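Local coordinates for protein xylulose kinase (Escherichia coli, PDB 2ITM) that phosphorylates D-xylulose to D-xylulose 5-phosphate with ATP, working as a homodimeric sugar kinase of the FGGY family, at residues A[44-47]-A[48-52]; A[153-156]-A[157-161]. One frame throughout, in Å; residues are numbered along the deposited sequence.

Contact 1 (A[44-47]-A[48-52]); sequences DPEQ and WWQAT
Pro45 lies beneath one face of the Trp48 indole, one turn apart at the start of helix 45-62. Its CA makes a CH-pi contact 3.9 Å from the centroid of the six-membered ring, 26° off the normal, and its CB meets Trp48 CE3 at 3.7 Å. The indole reaches back over the proline because CG sits beside the backbone N, anti to the carbonyl carbon (chi1 -62°). Asp44 is the N-cap: its OD2 accepts from Glu46 N at 2.8 Å, the donor standing well above the carboxylate plane, so an amide of the first turn has a partner. The backbone bonds are weak at Pro45 O and firm one residue later, where Gln50 N meets Glu46 O at 3.0 Å and nearly straight. Further on, Thr52 N and Thr52 OG1 take opposite faces of the Trp48 carbonyl.

The other side is looser. Glu46, bent at chi2, runs toward exposed Gln50 and crosses it obliquely, their carboxylate and amide planes 35° apart; the stronger partner of Glu46 is Arg159, through a salt bridge.

Trp48 also touches Pro152 and Tyr155 of helix 152-161, Thr81 of strand 81-83 and Gln76 of the xylulose pocket, its side chain about 11 Å from the bound sugar. With the indole cut back to an alanine, Pro45 would probably lose its cover and a gap would be likely to open toward Tyr155 and Thr81. Ala51 and Thr52 rest on Val12 of strand 11-17, while Pro45 packs on Tyr155 and Thr81.

Contact 2 (A[153-156]-A[157-161]); sequences KDYL and RLRMT
This is an i to i+3 and i to i+4 contact within one helix, 152-161, largely buried against the sheet of the N-terminal domain. Its polar centre is a salt-bridge network. Asp154 OD1 accepts from Lys153 NZ at 2.8 Å on the syn side and from Arg157 NH2 at 2.9 Å on the anti side, the two donors arriving from opposite faces of the carboxylate. That shared oxygen would offset the closeness of the two cations. Arg157 starts out extended, CG anti to the backbone N (chi1 178°), and turns at chi3 to bring NH2 to the acid, with the guanidinium and carboxylate planes 34° apart. Its orientation is further fixed by the carbonyls of Ala165, Val228 and Ala229, while Ser166 holds Asp154 OD2 and Asp167 and Asp170 also pair with Lys153.

Elsewhere on the helix, Arg159 lies alongside Tyr155: its CG makes an off-centre CH-pi contact, 4.2 Å from the ring centroid, and Arg159 NE gives a weak hydrogen bond to Tyr155 OH at 3.3 Å, the guanidinium's stronger partner being Glu46. Met160 bends at chi3 to bring CE within 4.4 Å of Leu156 CG, and also packs on Ile5 and Ile73.

Helix 152-161 flanks the mixed sheet of the N-terminal domain, part of the actin-like ATPase superfamily of FGGY kinases; the side chain of Lys153 is about 8 Å from that of Asp233, the probable proton acceptor.

Contact 1 comes first along the chain, at the start of helix 45-62; contact 2 follows roughly a hundred residues later and takes up nearly all of helix 152-161. Both belong to the FGGY N-terminal domain, and their centres lie about 11 Å apart. The helices touch directly: Glu46 OE1 and Arg159 NH2 form a 2.6 Å salt bridge, Arg159 makes a cation-pi contact with Trp49, and Thr52 OG1 packs on Leu156 CD2 at 3.5 Å. Both pack on the mixed sheet, at strand 11-17 for contact 1 and at strands 2-7 and 70-75 for contact 2, joining parts distant in sequence into one layer near the xylulose site.

Contact 1 (A[44-47]-A[48-52])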
ATOM      1  N   ASP A  44     -10.923  29.842 -21.206  1.00 27.42           N
ATOM      2  CA  ASP A  44     -11.425  31.016 -21.922  1.00 32.40           C
ATOM      3  C   ASP A  44     -11.408  30.761 -23.428  1.00 26.62           C
ATOM      4  O   ASP A  44     -10.368  30.537 -24.021  1.00 24.26           O
ATOM      5  CB  ASP A  44     -10.592  32.239 -21.538  1.00 46.60           C
ATOM      6  CG  ASP A  44     -10.748  33.395 -22.500  1.00 41.42           C
ATOM      7  OD1 ASP A  44      -9.890  34.292 -22.467  1.00 57.97           O
ATOM      8  OD2 ASP A  44     -11.680  33.512 -23.307  1.00 77.08           O
ATOM      9  N   PRO A  45     -12.583  30.791 -24.033  1.00 21.26           N
ATOM     10  CA  PRO A  45     -12.718  30.358 -25.418  1.00 22.94           C
ATOM     11  C   PRO A  45     -11.845  31.207 -26.321  1.00 37.55           C
ATOM     12  O   PRO A  45     -11.432  30.765 -27.377  1.00 25.73           O
ATOM     13  CB  PRO A  45     -14.206  30.572 -25.709  1.00 23.95           C
ATOM     14  CG  PRO A  45     -14.861  30.506 -24.420  1.00 23.09           C
ATOM     15  CD  PRO A  45     -13.889  31.071 -23.423  1.00 25.69           C
ATOM     16  N   GLU A  46     -11.531  32.414 -25.881  1.00 31.15           N
ATOM     17  CA  GLU A  46     -10.585  33.236 -26.599  1.00 27.70           C
ATOM     18  C   GLU A  46      -9.185  32.629 -26.675  1.00 26.82           C
ATOM     19  O   GLU A  46      -8.510  32.760 -27.677  1.00 30.70           O
ATOM     20  CB  GLU A  46     -10.546  34.656 -26.043  1.00 31.67           C
ATOM     21  CG  GLU A  46      -9.652  35.604 -26.813  1.00 41.73           C
ATOM     22  CD  GLU A  46     -10.169  35.917 -28.198  1.00 42.49           C
ATOM     23  OE1 GLU A  46     -11.392  35.994 -28.378  1.00 54.17           O
ATOM     24  OE2 GLU A  46      -9.345  36.089 -29.102  1.00 42.05           O
ATOM     25  N   GLN A  47      -8.765  31.957 -25.617  1.00 26.39           N
ATOM     26  CA  GLN A  47      -7.516  31.229 -25.635  1.00 29.57           C
ATOM     27  C   GLN A  47      -7.488  30.098 -26.658  1.00 21.72           C
ATOM     28  O   GLN A  47      -6.437  29.793 -27.195  1.00 20.85           O
ATOM     29  CB  GLN A  47      -7.151  30.712 -24.245  1.00 46.68           C
ATOM     30  CG  GLN A  47      -5.704  30.206 -24.129  1.00 79.00           C
ATOM     31  CD  GLN A  47      -5.454  29.269 -22.920  1.00 85.29           C
ATOM     32  OE1 GLN A  47      -6.400  28.813 -22.281  1.00 59.79           O
ATOM     33  NE2 GLN A  47      -4.186  28.997 -22.627  1.00 41.85           N
ATOM     34  N   TRP A  48      -8.637  29.482 -26.926  1.00 21.20           N
ATOM     35  CA  TRP A  48      -8.741  28.498 -28.000  1.00 27.68           C
ATOM     36  C   TRP A  48      -8.391  29.132 -29.333  1.00 30.89           C
ATOM     37  O   TRP A  48      -7.669  28.568 -30.131  1.00 32.98           O
ATOM     38  CB  TRP A  48     -10.139  27.895 -28.079  1.00 33.42           C
ATOM     39  CG  TRP A  48     -10.578  27.152 -26.870  1.00 25.53           C
ATOM     40  CD1 TRP A  48      -9.793  26.575 -25.933  1.00 20.19           C
ATOM     41  CD2 TRP A  48     -11.939  26.895 -26.476  1.00 24.27           C
ATOM     42  NE1 TRP A  48     -10.558  25.961 -24.959  1.00 27.80           N
ATOM     43  CE2 TRP A  48     -11.895  26.151 -25.285  1.00 18.27           C
ATOM     44  CE3 TRP A  48     -13.185  27.218 -27.011  1.00 20.94           C
ATOM     45  CZ2 TRP A  48     -13.031  25.741 -24.608  1.00 31.71           C
ATOM     46  CZ3 TRP A  48     -14.309  26.820 -26.355  1.00 22.89           C
ATOM     47  CH2 TRP A  48     -14.236  26.093 -25.172  1.00 28.65           C
ATOM     48  N   TRP A  49      -8.915  30.323 -29.567  1.00 37.39           N
ATOM     49  CA  TRP A  49      -8.725  30.944 -30.850  1.00 27.06           C
ATOM     50  C   TRP A  49      -7.287  31.384 -31.012  1.00 33.26           C
ATOM     51  O   TRP A  49      -6.657  31.068 -32.003  1.00 23.59           O
ATOM     52  CB  TRP A  49      -9.660  32.120 -31.059  1.00 21.06           C
ATOM     53  CG  TRP A  49      -9.252  32.939 -32.227  1.00 33.20           C
ATOM     54  CD1 TRP A  49      -8.617  34.132 -32.202  1.00 39.97           C
ATOM     55  CD2 TRP A  49      -9.417  32.609 -33.602  1.00 34.36           C
ATOM     56  NE1 TRP A  49      -8.392  34.580 -33.474  1.00 33.17           N
ATOM     57  CE2 TRP A  49      -8.873  33.656 -34.354  1.00 34.79           C
ATOM     58  CE3 TRP A  49      -9.972  31.527 -34.280  1.00 25.09           C
ATOM     59  CZ2 TRP A  49      -8.871  33.654 -35.731  1.00 42.36           C
ATOM     60  CZ3 TRP A  49      -9.979  31.538 -35.617  1.00 22.89           C
ATOM     61  CH2 TRP A  49      -9.440  32.592 -36.335  1.00 40.16           C
ATOM     62  N   GLN A  50      -6.779  32.118 -30.033  1.00 30.02           N
ATOM     63  CA  GLN A  50      -5.420  32.610 -30.110  1.00 29.61           C
ATOM     64  C   GLN A  50      -4.436  31.467 -30.304  1.00 33.68           C
ATOM     65  O   GLN A  50      -3.492  31.583 -31.064  1.00 34.54           O
ATOM     66  CB  GLN A  50      -5.056  33.452 -28.883  1.00 33.36           C
ATOM     67  CG  GLN A  50      -5.906  34.709 -28.700  1.00 50.49           C
ATOM     68  CD  GLN A  50      -5.857  35.643 -29.889  1.00 53.94           C
ATOM     69  OE1 GLN A  50      -6.791  36.394 -30.130  1.00 54.22           O
ATOM     70  NE2 GLN A  50      -4.771  35.596 -30.631  1.00 41.80           N
ATOM     71  N   ALA A  51      -4.672  30.360 -29.624  1.00 26.02           N
ATOM     72  CA  ALA A  51      -3.835  29.195 -29.794  1.00 29.38           C
ATOM     73  C   ALA A  51      -3.909  28.628 -31.192  1.00 24.71           C
ATOM     74  O   ALA A  51      -2.895  28.267 -31.763  1.00 31.97           O
ATOM     75  CB  ALA A  51      -4.158  28.141 -28.781  1.00 34.14           C
ATOM     76  N   THR A  52      -5.114  28.536 -31.741  1.00 30.05           N
ATOM     77  CA  THR A  52      -5.311  27.987 -33.069  1.00 19.06           C
ATOM     78  C   THR A  52      -4.701  28.891 -34.136  1.00 38.70           C
ATOM     79  O   THR A  52      -4.093  28.414 -35.079  1.00 32.17           O
ATOM     80  CB  THR A  52      -6.799  27.775 -33.370  1.00 31.72           C
ATOM     81  OG1 THR A  52      -7.377  26.879 -32.423  1.00 27.67           O
ATOM     82  CG2 THR A  52      -6.971  27.063 -34.687  1.00 20.28           C
TER

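Contact 2 (A[153-156]-A[157-161])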
ATOM      1  N   LYS A 153     -14.983  22.885 -30.116  1.00 16.11           N
ATOM      2  CA  LYS A 153     -14.524  22.925 -31.494  1.00 15.45           C
ATOM      3  C   LYS A 153     -15.483  23.720 -32.382  1.00 17.30           C
ATOM      4  O   LYS A 153     -15.083  24.311 -33.368  1.00 21.30           O
ATOM      5  CB  LYS A 153     -14.329  21.523 -32.035  1.00 15.51           C
ATOM      6  CG  LYS A 153     -15.538  20.980 -32.746  1.00 11.99           C
ATOM      7  CD  LYS A 153     -15.310  19.602 -33.259  1.00  7.66           C
ATOM      8  CE  LYS A 153     -16.438  19.169 -34.166  1.00 15.84           C
ATOM      9  NZ  LYS A 153     -17.767  19.231 -33.544  1.00 19.02           N
ATOM     10  N   ASP A 154     -16.750  23.710 -32.000  1.00 20.35           N
ATOM     11  CA  ASP A 154     -17.788  24.410 -32.713  1.00 24.24           C
ATOM     12  C   ASP A 154     -17.731  25.917 -32.486  1.00 29.47           C
ATOM     13  O   ASP A 154     -18.082  26.684 -33.363  1.00 30.01           O
ATOM     14  CB  ASP A 154     -19.158  23.837 -32.379  1.00 18.28           C
ATOM     15  CG  ASP A 154     -19.276  22.369 -32.732  1.00 23.06           C
ATOM     16  OD1 ASP A 154     -18.633  21.936 -33.693  1.00 20.19           O
ATOM     17  OD2 ASP A 154     -19.972  21.583 -32.098  1.00 21.64           O
ATOM     18  N   TYR A 155     -17.261  26.338 -31.322  1.00 22.94           N
ATOM     19  CA  TYR A 155     -16.987  27.750 -31.119  1.00 26.55           C
ATOM     20  C   TYR A 155     -15.877  28.183 -32.057  1.00 25.92           C
ATOM     21  O   TYR A 155     -15.952  29.220 -32.678  1.00 20.42           O
ATOM     22  CB  TYR A 155     -16.599  28.073 -29.679  1.00 32.75           C
ATOM     23  CG  TYR A 155     -16.066  29.478 -29.524  1.00 24.64           C
ATOM     24  CD1 TYR A 155     -16.918  30.553 -29.450  1.00 28.17           C
ATOM     25  CD2 TYR A 155     -14.710  29.722 -29.481  1.00 35.83           C
ATOM     26  CE1 TYR A 155     -16.433  31.830 -29.314  1.00 41.07           C
ATOM     27  CE2 TYR A 155     -14.216  30.986 -29.350  1.00 31.56           C
ATOM     28  CZ  TYR A 155     -15.077  32.042 -29.272  1.00 29.69           C
ATOM     29  OH  TYR A 155     -14.583  33.309 -29.154  1.00 38.90           O
ATOM     30  N   LEU A 156     -14.869  27.333 -32.158  1.00 21.58           N
ATOM     31  CA  LEU A 156     -13.816  27.472 -33.137  1.00 31.39           C
ATOM     32  C   LEU A 156     -14.320  27.635 -34.566  1.00 33.74           C
ATOM     33  O   LEU A 156     -13.892  28.530 -35.271  1.00 19.90           O
ATOM     34  CB  LEU A 156     -12.847  26.306 -33.030  1.00 37.28           C
ATOM     35  CG  LEU A 156     -11.400  26.585 -33.347  1.00 49.73           C
ATOM     36  CD1 LEU A 156     -10.949  27.904 -32.770  1.00 42.95           C
ATOM     37  CD2 LEU A 156     -10.546  25.462 -32.823  1.00 38.42           C
ATOM     38  N   ARG A 157     -15.231  26.764 -34.981  1.00 16.93           N
ATOM     39  CA  ARG A 157     -15.864  26.890 -36.275  1.00 13.16           C
ATOM     40  C   ARG A 157     -16.485  28.262 -36.507  1.00 15.49           C
ATOM     41  O   ARG A 157     -16.238  28.884 -37.514  1.00 24.24           O
ATOM     42  CB  ARG A 157     -16.888  25.778 -36.496  1.00 19.31           C
ATOM     43  CG  ARG A 157     -17.631  25.866 -37.804  1.00 18.73           C
ATOM     44  CD  ARG A 157     -18.963  25.146 -37.831  1.00 21.12           C
ATOM     45  NE  ARG A 157     -18.918  23.937 -37.033  1.00 27.75           N
ATOM     46  CZ  ARG A 157     -18.240  22.860 -37.365  1.00 25.66           C
ATOM     47  NH1 ARG A 157     -17.569  22.823 -38.500  1.00 29.25           N
ATOM     48  NH2 ARG A 157     -18.241  21.818 -36.569  1.00 27.53           N
ATOM     49  N   LEU A 158     -17.295  28.718 -35.562  1.00 28.44           N
ATOM     50  CA  LEU A 158     -17.934  30.027 -35.640  1.00 23.44           C
ATOM     51  C   LEU A 158     -16.929  31.159 -35.826  1.00 19.84           C
ATOM     52  O   LEU A 158     -17.099  32.012 -36.673  1.00 25.61           O
ATOM     53  CB  LEU A 158     -18.800  30.270 -34.413  1.00 30.25           C
ATOM     54  CG  LEU A 158     -19.368  31.673 -34.247  1.00 31.96           C
ATOM     55  CD1 LEU A 158     -20.541  31.863 -35.146  1.00 29.07           C
ATOM     56  CD2 LEU A 158     -19.732  31.956 -32.810  1.00 27.82           C
ATOM     57  N   ARG A 159     -15.852  31.130 -35.059  1.00 25.18           N
ATOM     58  CA  ARG A 159     -14.752  32.065 -35.240  1.00 24.49           C
ATOM     59  C   ARG A 159     -14.066  31.982 -36.609  1.00 35.96           C
ATOM     60  O   ARG A 159     -13.601  32.981 -37.127  1.00 27.18           O
ATOM     61  CB  ARG A 159     -13.740  31.934 -34.110  1.00 30.01           C
ATOM     62  CG  ARG A 159     -14.150  32.629 -32.824  1.00 37.87           C
ATOM     63  CD  ARG A 159     -14.240  34.137 -32.927  1.00 24.79           C
ATOM     64  NE  ARG A 159     -13.492  34.821 -31.869  1.00 39.72           N
ATOM     65  CZ  ARG A 159     -12.257  35.249 -31.990  1.00 31.14           C
ATOM     66  NH1 ARG A 159     -11.606  35.075 -33.120  1.00 74.75           N
ATOM     67  NH2 ARG A 159     -11.660  35.839 -30.980  1.00 67.53           N
ATOM     68  N   MET A 160     -14.034  30.786 -37.187  1.00 26.97           N
ATOM     69  CA  MET A 160     -13.428  30.565 -38.474  1.00 21.70           C
ATOM     70  C   MET A 160     -14.357  30.809 -39.668  1.00 25.64           C
ATOM     71  O   MET A 160     -13.900  31.166 -40.736  1.00 29.19           O
ATOM     72  CB  MET A 160     -12.853  29.158 -38.559  1.00 18.63           C
ATOM     73  CG  MET A 160     -11.581  28.928 -37.792  1.00 33.69           C
ATOM     74  SD  MET A 160     -10.862  27.331 -38.168  1.00 36.24           S
ATOM     75  CE  MET A 160     -12.161  26.267 -37.653  1.00 28.56           C
ATOM     76  N   THR A 161     -15.655  30.605 -39.473  1.00 26.03           N
ATOM     77  CA  THR A 161     -16.619  30.596 -40.565  1.00 24.84           C
ATOM     78  C   THR A 161     -17.786  31.534 -40.426  1.00 24.20           C
ATOM     79  O   THR A 161     -18.460  31.833 -41.391  1.00 31.08           O
ATOM     80  CB  THR A 161     -17.163  29.193 -40.823  1.00 27.60           C
ATOM     81  OG1 THR A 161     -17.947  28.757 -39.712  1.00 18.25           O
ATOM     82  CG2 THR A 161     -16.054  28.204 -40.928  1.00 25.22           C
TER